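Local coordinates for oligopeptide-binding protein oppA (PDB 3DRF) that binds oligopeptides in a voluminous cavity that closes like a Venus fly-trap, as the binding component of the OppABCDF ABC transporter that takes them up, at residues Lys293-Gln298 and Val553-Asp558; Ser281-Val286 and Leu543-Val548. All coordinates share one frame; numbering follows the deposited sequence.

Interaction 1. Residues Lys293-Gln298 and Val553-Asp558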
# COMPACT_ATOMS: atom_id res chain seq x y z
N LYS A 293 -4.42 -8.36 -26.03
CA LYS A 293 -2.98 -8.27 -25.77
C LYS A 293 -2.82 -8.34 -24.23
O LYS A 293 -3.59 -7.78 -23.55
CB LYS A 293 -2.47 -6.93 -26.32
CG LYS A 293 -0.98 -6.69 -26.15
CD LYS A 293 -0.51 -5.45 -26.87
CE LYS A 293 0.91 -5.19 -26.59
NZ LYS A 293 1.39 -3.95 -27.29
N VAL A 294 -1.85 -9.04 -23.72
CA VAL A 294 -1.64 -9.12 -22.27
C VAL A 294 -0.34 -8.44 -21.89
O VAL A 294 0.72 -8.89 -22.29
CB VAL A 294 -1.66 -10.57 -21.82
CG1 VAL A 294 -1.52 -10.64 -20.33
CG2 VAL A 294 -2.98 -11.26 -22.26
N LEU A 295 -0.45 -7.33 -21.17
CA LEU A 295 0.71 -6.56 -20.75
C LEU A 295 1.20 -7.08 -19.41
O LEU A 295 0.46 -7.69 -18.74
CB LEU A 295 0.32 -5.08 -20.64
CG LEU A 295 -0.35 -4.44 -21.87
CD1 LEU A 295 -0.68 -2.99 -21.56
CD2 LEU A 295 0.63 -4.54 -23.00
N GLY A 296 2.44 -6.79 -19.06
CA GLY A 296 3.06 -7.27 -17.81
C GLY A 296 4.00 -6.25 -17.22
O GLY A 296 4.48 -5.37 -17.87
N GLN A 297 4.25 -6.41 -15.93
CA GLN A 297 5.28 -5.65 -15.25
C GLN A 297 5.69 -6.37 -13.96
O GLN A 297 4.96 -7.15 -13.41
CB GLN A 297 4.79 -4.21 -14.92
CG GLN A 297 3.65 -4.20 -13.83
CD GLN A 297 3.00 -2.84 -13.47
OE1 GLN A 297 2.17 -2.84 -12.66
NE2 GLN A 297 3.34 -1.78 -14.15
N GLN A 298 6.89 -6.07 -13.50
CA GLN A 298 7.26 -6.40 -12.10
C GLN A 298 6.39 -5.62 -11.16
O GLN A 298 6.27 -4.45 -11.28
CB GLN A 298 8.71 -6.03 -11.81
CG GLN A 298 9.74 -6.75 -12.64
CD GLN A 298 11.15 -6.43 -12.16
OE1 GLN A 298 11.59 -5.36 -12.29
NE2 GLN A 298 11.77 -7.38 -11.52
N VAL A 553 -5.40 1.50 -28.28
CA VAL A 553 -4.06 1.86 -28.58
C VAL A 553 -3.57 2.79 -27.46
O VAL A 553 -4.30 3.55 -26.96
CB VAL A 553 -3.93 2.58 -29.96
CG1 VAL A 553 -4.28 1.64 -31.13
CG2 VAL A 553 -4.80 3.78 -30.03
N GLY A 554 -2.31 2.69 -27.10
CA GLY A 554 -1.71 3.60 -26.13
C GLY A 554 -1.71 3.14 -24.68
O GLY A 554 -1.26 3.86 -23.85
N MET A 555 -2.25 1.98 -24.37
CA MET A 555 -2.19 1.48 -23.01
C MET A 555 -0.80 0.85 -22.75
O MET A 555 -0.20 0.32 -23.65
CB MET A 555 -3.29 0.48 -22.74
CG MET A 555 -3.27 -0.16 -21.37
SD MET A 555 -3.45 1.00 -19.95
CE MET A 555 -3.01 -0.03 -18.57
N THR A 556 -0.32 0.97 -21.51
CA THR A 556 1.03 0.48 -21.20
C THR A 556 1.12 0.15 -19.74
O THR A 556 0.42 0.69 -18.94
CB THR A 556 2.09 1.54 -21.58
OG1 THR A 556 3.38 0.98 -21.49
CG2 THR A 556 2.03 2.77 -20.63
N LEU A 557 2.04 -0.75 -19.42
CA LEU A 557 2.43 -1.02 -18.03
C LEU A 557 3.89 -0.62 -17.77
O LEU A 557 4.49 -1.01 -16.80
CB LEU A 557 2.15 -2.47 -17.61
CG LEU A 557 0.69 -2.90 -17.43
CD1 LEU A 557 0.66 -4.34 -16.90
CD2 LEU A 557 -0.06 -1.96 -16.41
N ASP A 558 4.46 0.15 -18.66
CA ASP A 558 5.83 0.60 -18.54
C ASP A 558 5.92 1.66 -17.44
O ASP A 558 5.12 2.57 -17.41
CB ASP A 558 6.31 1.22 -19.84
CG ASP A 558 6.37 0.23 -21.03
OD1 ASP A 558 6.17 -0.95 -20.91
OD2 ASP A 558 6.59 0.70 -22.12
O HOH W 1 0.49 -1.92 -25.67
O HOH W 2 6.68 -3.29 -19.25
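Leu295-Gln297 of the strand and Met555-Leu557 of the loop run in much the same direction, 28° apart, with the CA atoms of Gln297 and Leu557 6.1 Å from each other. Leu557 reaches toward the strand and lays CD1 against its backbone, 3.7 Å from Gly296 N, while CG and CD1 also meet Leu295 CB. Leu295, its CG anti to the carbonyl carbon (chi1 -53°), brings CD1 to within 3.8 Å of Met555 CG and packs it over Thr556 CA; the Leu295 and Met555 side chains cross obliquely. The loop follows strand 536-549, the antiparallel neighbour of strand 292-307, so the chain turns back past that sheet on its way to helix 564-567. Within the loop Thr556 forms an ST turn, OG1 accepting from Asp558 N at 3.1 Å. Gln297 supplies the direct polar link: its side chain, extended beyond CG, crosses that of Leu557 at about a right angle, and NE2 donates to Leu557 O (3.0 Å, bent to 138° at the hydrogen), while Asn544 ND2 holds OE1. An alanine in place of this glutamine would probably leave Leu557 O without this donor and Asn544 ND2 without its acceptor. Two waters add bridges, one accepting from Lys293 NZ at 2.7 Å and donating to Met555 O, the other donating to Asp558 OD1 at 2.9 Å and weakly to Gly296 O.

Interaction 2. Residues Ser281-Val286 and Leu543-Val548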
# COMPACT_ATOMS: atom_id res chain seq x y z
N SER A 281 -4.24 -16.64 -10.63
CA SER A 281 -4.84 -17.95 -10.99
C SER A 281 -5.61 -17.91 -12.32
O SER A 281 -5.86 -18.92 -12.88
CB SER A 281 -5.75 -18.46 -9.89
OG SER A 281 -6.84 -17.58 -9.68
N GLN A 282 -6.00 -16.73 -12.78
CA GLN A 282 -6.70 -16.57 -14.05
C GLN A 282 -5.83 -16.30 -15.26
O GLN A 282 -6.30 -16.15 -16.33
CB GLN A 282 -7.75 -15.43 -13.87
CG GLN A 282 -8.89 -15.80 -12.89
CD GLN A 282 -9.77 -14.65 -12.53
OE1 GLN A 282 -9.48 -13.52 -12.80
NE2 GLN A 282 -10.84 -14.96 -11.90
N TYR A 283 -4.54 -16.22 -15.06
CA TYR A 283 -3.59 -15.81 -16.11
C TYR A 283 -3.66 -16.69 -17.37
O TYR A 283 -3.65 -16.19 -18.46
CB TYR A 283 -2.16 -15.80 -15.52
CG TYR A 283 -1.07 -15.23 -16.43
CD1 TYR A 283 -1.24 -14.01 -17.11
CD2 TYR A 283 0.16 -15.84 -16.52
CE1 TYR A 283 -0.24 -13.47 -17.87
CE2 TYR A 283 1.14 -15.30 -17.29
CZ TYR A 283 0.94 -14.13 -17.96
OH TYR A 283 1.96 -13.54 -18.72
N LYS A 284 -3.74 -18.01 -17.18
CA LYS A 284 -3.78 -18.92 -18.33
C LYS A 284 -5.10 -18.73 -19.12
O LYS A 284 -5.10 -18.66 -20.30
CB LYS A 284 -3.58 -20.36 -17.88
CG LYS A 284 -3.53 -21.29 -19.05
CD LYS A 284 -3.06 -22.62 -18.62
CE LYS A 284 -1.60 -22.88 -18.86
NZ LYS A 284 -1.21 -24.28 -18.44
N GLN A 285 -6.22 -18.65 -18.42
CA GLN A 285 -7.51 -18.37 -19.05
C GLN A 285 -7.45 -17.10 -19.88
O GLN A 285 -7.98 -17.03 -20.94
CB GLN A 285 -8.65 -18.30 -18.02
CG GLN A 285 -8.95 -19.54 -17.29
CD GLN A 285 -10.21 -19.39 -16.51
OE1 GLN A 285 -10.22 -18.90 -15.41
NE2 GLN A 285 -11.31 -19.78 -17.12
N VAL A 286 -6.82 -16.06 -19.32
CA VAL A 286 -6.73 -14.78 -19.99
C VAL A 286 -5.86 -14.82 -21.23
O VAL A 286 -6.14 -14.27 -22.23
CB VAL A 286 -6.24 -13.68 -19.00
CG1 VAL A 286 -5.93 -12.39 -19.76
CG2 VAL A 286 -7.32 -13.45 -17.92
N LEU A 543 4.56 -10.76 -10.38
CA LEU A 543 4.39 -10.01 -11.63
C LEU A 543 2.91 -9.70 -11.79
O LEU A 543 2.11 -10.51 -11.50
CB LEU A 543 4.82 -10.83 -12.88
CG LEU A 543 6.23 -11.37 -12.90
CD1 LEU A 543 6.48 -12.24 -14.20
CD2 LEU A 543 7.14 -10.22 -12.80
N ASN A 544 2.60 -8.48 -12.23
CA ASN A 544 1.26 -8.08 -12.62
C ASN A 544 1.03 -8.36 -14.12
O ASN A 544 1.96 -8.38 -14.89
CB ASN A 544 1.06 -6.56 -12.39
CG ASN A 544 0.92 -6.19 -10.92
OD1 ASN A 544 0.53 -6.97 -10.14
ND2 ASN A 544 1.30 -5.00 -10.60
N TYR A 545 -0.24 -8.53 -14.49
CA TYR A 545 -0.65 -8.58 -15.90
C TYR A 545 -1.96 -7.84 -16.05
O TYR A 545 -2.73 -7.78 -15.16
CB TYR A 545 -0.78 -10.03 -16.41
CG TYR A 545 -1.98 -10.78 -15.83
CD1 TYR A 545 -3.16 -10.90 -16.55
CD2 TYR A 545 -1.91 -11.41 -14.59
CE1 TYR A 545 -4.21 -11.59 -16.09
CE2 TYR A 545 -3.00 -12.08 -14.08
CZ TYR A 545 -4.15 -12.18 -14.85
OH TYR A 545 -5.19 -12.90 -14.39
N THR A 546 -2.19 -7.31 -17.25
CA THR A 546 -3.43 -6.61 -17.59
C THR A 546 -3.79 -6.99 -19.02
O THR A 546 -3.06 -6.72 -19.92
CB THR A 546 -3.22 -5.09 -17.53
OG1 THR A 546 -3.05 -4.73 -16.16
CG2 THR A 546 -4.44 -4.30 -18.11
N PRO A 547 -4.94 -7.60 -19.24
CA PRO A 547 -5.42 -7.76 -20.62
C PRO A 547 -6.02 -6.45 -21.19
O PRO A 547 -6.67 -5.71 -20.53
CB PRO A 547 -6.51 -8.84 -20.48
CG PRO A 547 -7.08 -8.62 -19.12
CD PRO A 547 -5.91 -8.14 -18.26
N VAL A 548 -5.74 -6.23 -22.47
CA VAL A 548 -6.14 -5.03 -23.19
C VAL A 548 -6.75 -5.44 -24.53
O VAL A 548 -6.11 -6.08 -25.31
CB VAL A 548 -4.92 -4.09 -23.44
CG1 VAL A 548 -5.39 -2.85 -24.17
CG2 VAL A 548 -4.23 -3.74 -22.09
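Tyr283 and Tyr545 meet as an edge-to-face pair, the edge of the helical tyrosine turned toward the face of the strand tyrosine, with ring centroids 4.8 Å apart and planes at 50°. The approach is focused on one atom: Tyr283 CD1 stands 3.5 Å above the Tyr545 ring plane, over its centre, while the neighbouring CE1 leans out to Tyr545 CB. The two side chains slide past each other in opposite directions. In Tyr545 CG lies between the backbone N and the carbonyl carbon (chi1 71°), and the ring beyond it ends with OH at the start of the helix, 3.6 Å from Gln282 CB. Tyr283 N is also near this hydroxyl, but at a poor angle; the hydroxyl is hydrogen-bonded instead to Val279 O, just ahead of the helical turn. Here helix 283-287 packs through strand 536-549 on a mixed sheet, part of the alpha/beta architecture expected of a family 5 solute-binding protein; strand 292-307, next in the chain and beside 536-549 in the sheet, adds Val294, which touches both Tyr283 and Val286. Val286 points at the strand and divides its two methyls. CG2 comes to the edge of the Tyr545 ring, near its plane, 4.1 Å from CE1, and CG1 presses on Pro547 CB at 3.7 Å, the two side chains crossing at about a right angle. Leu267 of helix 263-268 touches Val286 and Pro547 as well. Gln282, buried beside the tyrosine hydroxyl, has its amide satisfied at both ends, OE1 by Gln40 and NE2 by Thr260 O.

In the fold
Both contacts depend on the neighbouring antiparallel strands 292-307 and 536-549, and their centres lie 11 Å apart. Interaction 1 adds a loop to the first strand at the surface; interaction 2 sets a short helix against the second in a largely buried setting. Backbone pairing joins them, with Lys293 O facing Val548 N at 2.9 Å and Gln297 O facing Asn544 N at 3.0 Å, both probable hydrogen bonds. Chemistry follows place: leucine packing at the surface is supplemented by an amide and bridging waters, whereas the buried contact relies on aromatic and aliphatic packing, the Tyr545 hydroxyl and the Gln282 amide finding their partners outside the two segments. Leu295 also packs on Val548 of the neighbouring strand.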